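Local atomic coordinates of mitochondrial dynamics protein MID49 (Mus musculus, PDB entry 4WOY), a protein that recruits the fission mediator dynamin-related protein 1 to the mitochondrial outer membrane, regulates its GTPase activity and is required for mitochondrial fission. Residues A[76-82]-A[113-119]; A[247-252]-A[302-306]. The protein carries 1 engineered substitution. All coordinates share one frame; numbering follows the deposited sequence.

Interaction 1 of 2, residues A[76-82]-A[113-119]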
loop_
_atom_site.group_PDB
_atom_site.type_symbol
_atom_site.label_atom_id
_atom_site.label_comp_id
_atom_site.label_asym_id
_atom_site.label_seq_id
_atom_site.Cartn_x
_atom_site.Cartn_y
_atom_site.Cartn_z
ATOM N N GLU A 76 14.176 -0.084 -14.197
ATOM C CA GLU A 76 14.530 -1.188 -15.084
ATOM C C GLU A 76 15.962 -1.593 -14.788
ATOM O O GLU A 76 16.894 -0.929 -15.228
ATOM C CB GLU A 76 14.352 -0.815 -16.555
ATOM C CG GLU A 76 12.887 -0.569 -16.901
ATOM C CD GLU A 76 12.657 -0.028 -18.285
ATOM O OE1 GLU A 76 13.634 0.362 -18.975
ATOM O OE2 GLU A 76 11.474 -0.008 -18.681
ATOM N N LEU A 77 16.130 -2.679 -14.036
ATOM C CA LEU A 77 17.465 -3.144 -13.676
ATOM C C LEU A 77 18.053 -4.077 -14.761
ATOM O O LEU A 77 17.332 -4.873 -15.360
ATOM C CB LEU A 77 17.424 -3.852 -12.319
ATOM C CG LEU A 77 16.995 -3.019 -11.105
ATOM C CD1 LEU A 77 17.009 -3.843 -9.812
ATOM C CD2 LEU A 77 17.880 -1.796 -10.974
ATOM N N GLU A 78 19.343 -3.947 -15.047
ATOM C CA GLU A 78 20.007 -4.889 -15.964
ATOM C C GLU A 78 19.899 -6.325 -15.438
ATOM O O GLU A 78 20.209 -6.591 -14.286
ATOM C CB GLU A 78 21.489 -4.532 -16.185
ATOM C CG GLU A 78 21.741 -3.145 -16.775
ATOM C CD GLU A 78 21.726 -2.020 -15.732
ATOM O OE1 GLU A 78 21.324 -2.257 -14.573
ATOM O OE2 GLU A 78 22.131 -0.893 -16.078
ATOM N N PRO A 79 19.406 -7.239 -16.269
ATOM C CA PRO A 79 19.248 -8.629 -15.808
ATOM C C PRO A 79 20.556 -9.298 -15.386
ATOM O O PRO A 79 21.520 -9.297 -16.139
ATOM C CB PRO A 79 18.636 -9.335 -17.026
ATOM C CG PRO A 79 18.941 -8.426 -18.203
ATOM C CD PRO A 79 18.938 -7.036 -17.653
ATOM N N GLY A 80 20.582 -9.833 -14.168
ATOM C CA GLY A 80 21.750 -10.529 -13.659
ATOM C C GLY A 80 22.865 -9.653 -13.111
ATOM O O GLY A 80 23.894 -10.151 -12.659
ATOM N N LEU A 81 22.671 -8.345 -13.164
ATOM C CA LEU A 81 23.639 -7.401 -12.612
ATOM C C LEU A 81 23.282 -7.101 -11.169
ATOM O O LEU A 81 24.042 -6.466 -10.444
ATOM C CB LEU A 81 23.651 -6.107 -13.420
ATOM C CG LEU A 81 24.961 -5.394 -13.730
ATOM C CD1 LEU A 81 25.920 -6.301 -14.495
ATOM C CD2 LEU A 81 24.658 -4.128 -14.543
ATOM N N TRP A 82 22.105 -7.565 -10.770
ATOM C CA TRP A 82 21.539 -7.238 -9.468
ATOM C C TRP A 82 20.893 -8.466 -8.874
ATOM O O TRP A 82 20.304 -9.276 -9.588
ATOM C CB TRP A 82 20.509 -6.109 -9.579
ATOM C CG TRP A 82 21.030 -4.890 -10.268
ATOM C CD1 TRP A 82 20.975 -4.602 -11.615
ATOM C CD2 TRP A 82 21.701 -3.781 -9.639
ATOM N NE1 TRP A 82 21.564 -3.373 -11.847
ATOM C CE2 TRP A 82 22.020 -2.854 -10.660
ATOM C CE3 TRP A 82 22.054 -3.483 -8.307
ATOM C CZ2 TRP A 82 22.682 -1.649 -10.394
ATOM C CZ3 TRP A 82 22.709 -2.262 -8.040
ATOM C CH2 TRP A 82 23.014 -1.367 -9.086
ATOM N N SER A 113 26.493 0.722 -14.996
ATOM C CA SER A 113 25.052 0.896 -14.858
ATOM C C SER A 113 24.679 2.294 -14.373
ATOM O O SER A 113 25.297 2.812 -13.445
ATOM C CB SER A 113 24.478 -0.128 -13.894
ATOM O OG SER A 113 23.145 0.233 -13.569
ATOM N N PRO A 114 23.641 2.894 -14.984
ATOM C CA PRO A 114 23.158 4.218 -14.570
ATOM C C PRO A 114 22.671 4.216 -13.130
ATOM O O PRO A 114 22.669 5.255 -12.474
ATOM C CB PRO A 114 21.998 4.497 -15.554
ATOM C CG PRO A 114 21.570 3.103 -16.047
ATOM C CD PRO A 114 22.855 2.344 -16.118
ATOM N N TRP A 115 22.288 3.054 -12.622
ATOM C CA TRP A 115 21.858 2.985 -11.247
ATOM C C TRP A 115 23.038 3.013 -10.252
ATOM O O TRP A 115 22.817 3.136 -9.031
ATOM C CB TRP A 115 21.018 1.727 -11.027
ATOM C CG TRP A 115 19.809 1.636 -11.925
ATOM C CD1 TRP A 115 19.578 0.695 -12.899
ATOM C CD2 TRP A 115 18.662 2.514 -11.930
ATOM N NE1 TRP A 115 18.361 0.936 -13.505
ATOM C CE2 TRP A 115 17.783 2.043 -12.932
ATOM C CE3 TRP A 115 18.308 3.661 -11.202
ATOM C CZ2 TRP A 115 16.566 2.682 -13.218
ATOM C CZ3 TRP A 115 17.090 4.284 -11.481
ATOM C CH2 TRP A 115 16.237 3.791 -12.477
ATOM N N ASP A 116 24.274 2.878 -10.753
ATOM C CA ASP A 116 25.440 2.804 -9.853
ATOM C C ASP A 116 25.623 4.074 -8.994
ATOM O O ASP A 116 26.146 3.989 -7.880
ATOM C CB ASP A 116 26.740 2.545 -10.618
ATOM C CG ASP A 116 26.842 1.135 -11.152
ATOM O OD1 ASP A 116 26.075 0.251 -10.713
ATOM O OD2 ASP A 116 27.715 0.908 -12.010
ATOM N N ARG A 117 25.165 5.230 -9.476
ATOM C CA ARG A 117 25.301 6.458 -8.689
ATOM C C ARG A 117 24.468 6.424 -7.390
ATOM O O ARG A 117 24.684 7.239 -6.489
ATOM C CB ARG A 117 24.916 7.674 -9.506
ATOM C CG ARG A 117 23.476 7.721 -9.831
ATOM C CD ARG A 117 23.135 9.036 -10.485
ATOM N NE ARG A 117 22.912 10.068 -9.490
ATOM C CZ ARG A 117 22.244 11.192 -9.731
ATOM N NH1 ARG A 117 21.739 11.428 -10.942
ATOM N NH2 ARG A 117 22.077 12.077 -8.756
ATOM N N PHE A 118 23.527 5.488 -7.301
ATOM C CA PHE A 118 22.734 5.313 -6.092
ATOM C C PHE A 118 23.283 4.210 -5.211
ATOM O O PHE A 118 22.624 3.767 -4.267
ATOM C CB PHE A 118 21.279 5.033 -6.467
ATOM C CG PHE A 118 20.727 6.043 -7.412
ATOM C CD1 PHE A 118 20.467 7.344 -6.972
ATOM C CD2 PHE A 118 20.539 5.726 -8.757
ATOM C CE1 PHE A 118 19.981 8.308 -7.857
ATOM C CE2 PHE A 118 20.057 6.685 -9.647
ATOM C CZ PHE A 118 19.784 7.988 -9.192
ATOM N N LEU A 119 24.486 3.743 -5.525
ATOM C CA LEU A 119 25.127 2.749 -4.688
ATOM C C LEU A 119 25.658 3.347 -3.386
ATOM O O LEU A 119 26.342 4.359 -3.389
ATOM C CB LEU A 119 26.271 2.072 -5.447
ATOM C CG LEU A 119 25.971 1.002 -6.488
ATOM C CD1 LEU A 119 27.294 0.545 -7.053
ATOM C CD2 LEU A 119 25.254 -0.145 -5.831
#
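E78 and S113 tie together two loops at the periphery of the nucleotidyltransferase-like domain. Segment 76-82 connects strand 69-74 to strand 82-86 and contains a type II beta turn from E78 to L81, whereas 113-119 opens with an ST turn at S113 and continues into a short 3-10 segment at 116-117, ahead of strand 119-120.

Polar bonds centre on the E78 carboxylate. S113 OG donates to E78 OE2 over 2.9 Å, on the syn side of that oxygen and somewhat out of the carboxylate plane. The other oxygen, OE1, is met nearly head-on by W82 NE1 at 3.0 Å. A bend at chi2 (83°) folds the glutamate back so that it can meet both donors, and with one bond on each oxygen its rotation should be well fixed. S113 OG has a second task, accepting the backbone N-H of W115, and this closes the ST turn. A second link across the contact runs from W115 NE1 to E76 O at 2.9 Å; the bond is fairly straight at hydrogen, 162°, yet it arrives from well above the carbonyl plane rather than on a lone pair.

Apolar packing is built around two indoles. L77 CD2 lies 3.9 Å from the centroid of the five-membered ring of W115, a CH-pi contact over its face, and the same methyl also covers the rim of one face of W82. F48 meets W115 edge-to-face. The two tryptophan side chains cross at about a right angle, with W82 CZ2 3.8 Å from W115 CB.

D116, whose carboxylate is engaged by R102 and the backbone of G111, brings OD1 obliquely toward W82 CH2, and L119 CD2 approaches W82 CZ3 at the edge, near the ring plane, at 4.0 Å.

Interaction 2 of 2, residues A[247-252]-A[302-306]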
loop_
_atom_site.group_PDB
_atom_site.type_symbol
_atom_site.label_atom_id
_atom_site.label_comp_id
_atom_site.label_asym_id
_atom_site.label_seq_id
_atom_site.Cartn_x
_atom_site.Cartn_y
_atom_site.Cartn_z
ATOM N N ARG A 247 -4.724 2.836 13.605
ATOM C CA ARG A 247 -3.452 2.179 13.286
ATOM C C ARG A 247 -3.680 0.858 12.520
ATOM O O ARG A 247 -2.820 0.394 11.777
ATOM C CB ARG A 247 -2.660 1.906 14.567
ATOM C CG ARG A 247 -1.970 3.114 15.188
ATOM C CD ARG A 247 -0.774 3.581 14.391
ATOM N NE ARG A 247 0.230 2.537 14.171
ATOM C CZ ARG A 247 1.160 2.181 15.052
ATOM N NH1 ARG A 247 1.206 2.760 16.238
ATOM N NH2 ARG A 247 2.041 1.238 14.754
ATOM N N LEU A 248 -4.846 0.255 12.725
ATOM C CA LEU A 248 -5.229 -0.942 11.994
ATOM C C LEU A 248 -5.569 -0.498 10.601
ATOM O O LEU A 248 -6.646 0.059 10.378
ATOM C CB LEU A 248 -6.426 -1.627 12.642
ATOM C CG LEU A 248 -6.102 -2.204 14.010
ATOM C CD1 LEU A 248 -7.310 -2.915 14.600
ATOM C CD2 LEU A 248 -4.874 -3.126 13.900
ATOM N N GLY A 249 -4.635 -0.690 9.677
ATOM C CA GLY A 249 -4.815 -0.184 8.331
ATOM C C GLY A 249 -5.056 -1.273 7.317
ATOM O O GLY A 249 -5.243 -2.430 7.659
ATOM N N TRP A 250 -4.967 -0.907 6.051
ATOM C CA TRP A 250 -5.259 -1.823 4.967
ATOM C C TRP A 250 -4.473 -3.138 5.068
ATOM O O TRP A 250 -5.034 -4.217 4.950
ATOM C CB TRP A 250 -4.935 -1.143 3.655
ATOM C CG TRP A 250 -5.185 -2.009 2.498
ATOM C CD1 TRP A 250 -4.353 -2.969 1.998
ATOM C CD2 TRP A 250 -6.321 -1.968 1.635
ATOM N NE1 TRP A 250 -4.920 -3.551 0.897
ATOM C CE2 TRP A 250 -6.129 -2.958 0.651
ATOM C CE3 TRP A 250 -7.480 -1.191 1.598
ATOM C CZ2 TRP A 250 -7.057 -3.197 -0.358
ATOM C CZ3 TRP A 250 -8.413 -1.439 0.607
ATOM C CH2 TRP A 250 -8.194 -2.430 -0.365
ATOM N N SER A 251 -3.170 -3.041 5.298
ATOM C CA SER A 251 -2.318 -4.228 5.313
ATOM C C SER A 251 -2.642 -5.156 6.483
ATOM O O SER A 251 -2.597 -6.378 6.339
ATOM C CB SER A 251 -0.845 -3.827 5.373
ATOM O OG SER A 251 -0.589 -3.170 6.587
ATOM N N HIS A 252 -2.955 -4.573 7.638
ATOM C CA HIS A 252 -3.334 -5.346 8.818
ATOM C C HIS A 252 -4.572 -6.174 8.578
ATOM O O HIS A 252 -4.604 -7.388 8.884
ATOM C CB HIS A 252 -3.609 -4.430 9.993
ATOM C CG HIS A 252 -2.436 -3.615 10.406
ATOM N ND1 HIS A 252 -2.121 -2.416 9.801
ATOM C CD2 HIS A 252 -1.497 -3.820 11.359
ATOM C CE1 HIS A 252 -1.028 -1.923 10.360
ATOM N NE2 HIS A 252 -0.628 -2.755 11.304
ATOM N N LEU A 302 2.657 -7.833 11.955
ATOM C CA LEU A 302 2.111 -6.501 11.704
ATOM C C LEU A 302 1.759 -5.763 12.992
ATOM O O LEU A 302 1.456 -4.573 12.965
ATOM C CB LEU A 302 0.898 -6.582 10.773
ATOM C CG LEU A 302 1.275 -6.850 9.308
ATOM C CD1 LEU A 302 0.134 -6.497 8.399
ATOM C CD2 LEU A 302 2.514 -6.069 8.890
ATOM N N LEU A 303 1.801 -6.475 14.115
ATOM C CA LEU A 303 1.578 -5.864 15.424
ATOM C C LEU A 303 2.856 -5.673 16.209
ATOM O O LEU A 303 2.813 -5.275 17.367
ATOM C CB LEU A 303 0.613 -6.698 16.265
ATOM C CG LEU A 303 -0.841 -6.841 15.852
ATOM C CD1 LEU A 303 -1.528 -7.629 16.934
ATOM C CD2 LEU A 303 -1.493 -5.464 15.603
ATOM N N GLY A 304 3.985 -5.983 15.584
ATOM C CA GLY A 304 5.278 -5.986 16.257
ATOM C C GLY A 304 5.725 -4.657 16.827
ATOM O O GLY A 304 6.327 -4.598 17.899
ATOM N N ASN A 305 5.441 -3.589 16.092
ATOM C CA ASN A 305 5.848 -2.257 16.482
ATOM C C ASN A 305 4.751 -1.538 17.267
ATOM O O ASN A 305 4.824 -0.331 17.470
ATOM C CB ASN A 305 6.243 -1.438 15.246
ATOM C CG ASN A 305 5.097 -1.289 14.243
ATOM O OD1 ASN A 305 4.141 -2.079 14.244
ATOM N ND2 ASN A 305 5.194 -0.277 13.375
ATOM N N PHE A 306 3.724 -2.264 17.693
ATOM C CA PHE A 306 2.738 -1.668 18.590
ATOM C C PHE A 306 3.234 -1.717 20.031
ATOM O O PHE A 306 3.715 -2.750 20.503
ATOM C CB PHE A 306 1.389 -2.375 18.492
ATOM C CG PHE A 306 0.585 -1.986 17.294
ATOM C CD1 PHE A 306 1.088 -2.155 16.013
ATOM C CD2 PHE A 306 -0.683 -1.456 17.445
ATOM C CE1 PHE A 306 0.330 -1.800 14.899
ATOM C CE2 PHE A 306 -1.446 -1.093 16.340
ATOM C CZ PHE A 306 -0.943 -1.265 15.065
#
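H252 NE2 donates to L302 O over 3.2 Å, a weak bond, since the angle at hydrogen is just 123°. It spans two pieces of the Mab-21-type helical domain: 247-252, where G249 is the N-cap of helix 250-261, and the loop segment 302-306, which contains a type I beta turn from L303 to F306. With so bent a bond, much of the hold probably comes from packing.

L302 supplies a good part of that packing on the histidine side. Its CB touches H252 CD2 at 3.7 Å, while CD1 lies over the rim of one imidazole face and comes within 3.4 Å of S251 O. The leucine thus touches the backbone of the first helical turn, at S251 O, as well as the ring.

F306 is the other anchor, filled in from both faces. Above one face the guanidinium of R247 lies nearly flat, CZ 4.2 Å from the ring centroid and the planes 30° apart, which makes it a cation-pi stack. Bends at chi2 (-72°) and chi3 curl the arginine back over the phenyl, and its CB also rests 3.6 Å from F306 CZ. On the opposite face L303 CD2 sits 4.1 Å above the ring, over its centre. H252 meets F306 obliquely, with NE2 at the phenyl edge 3.8 Å from CE1. N305 lines the edge of the guanidinium, whose charge is paired through NH1 with E310.

Around this contact the helices close in. From the turn after strand 300-301, F306 packs on I311 and I314 of helix 308-317 and L303 on L287 of helix 272-288, while L248, leading into helix 250-261, reaches C239 of helix 228-241 and L283 of helix 272-288.

The two contacts belong to different parts of the protein, interaction 1 to the nucleotidyltransferase-like region and interaction 2 to the Mab-21-type helical region, with centres about 33 Å apart and no shared element. Both are partly buried and bury similar areas, but interaction 1 is more peripheral, its centre about 25 Å from the chain centre against about 12 Å for interaction 2. At the periphery, loop meets loop through well-formed hydrogen bonds: a carboxylate and one indole N-H bridge the loops, a second indole N-H steadying the carboxylate. Nearer the centre, a turn meets a helix start with a single weak hydrogen bond, and stacking and leucine packing carry more of the contact.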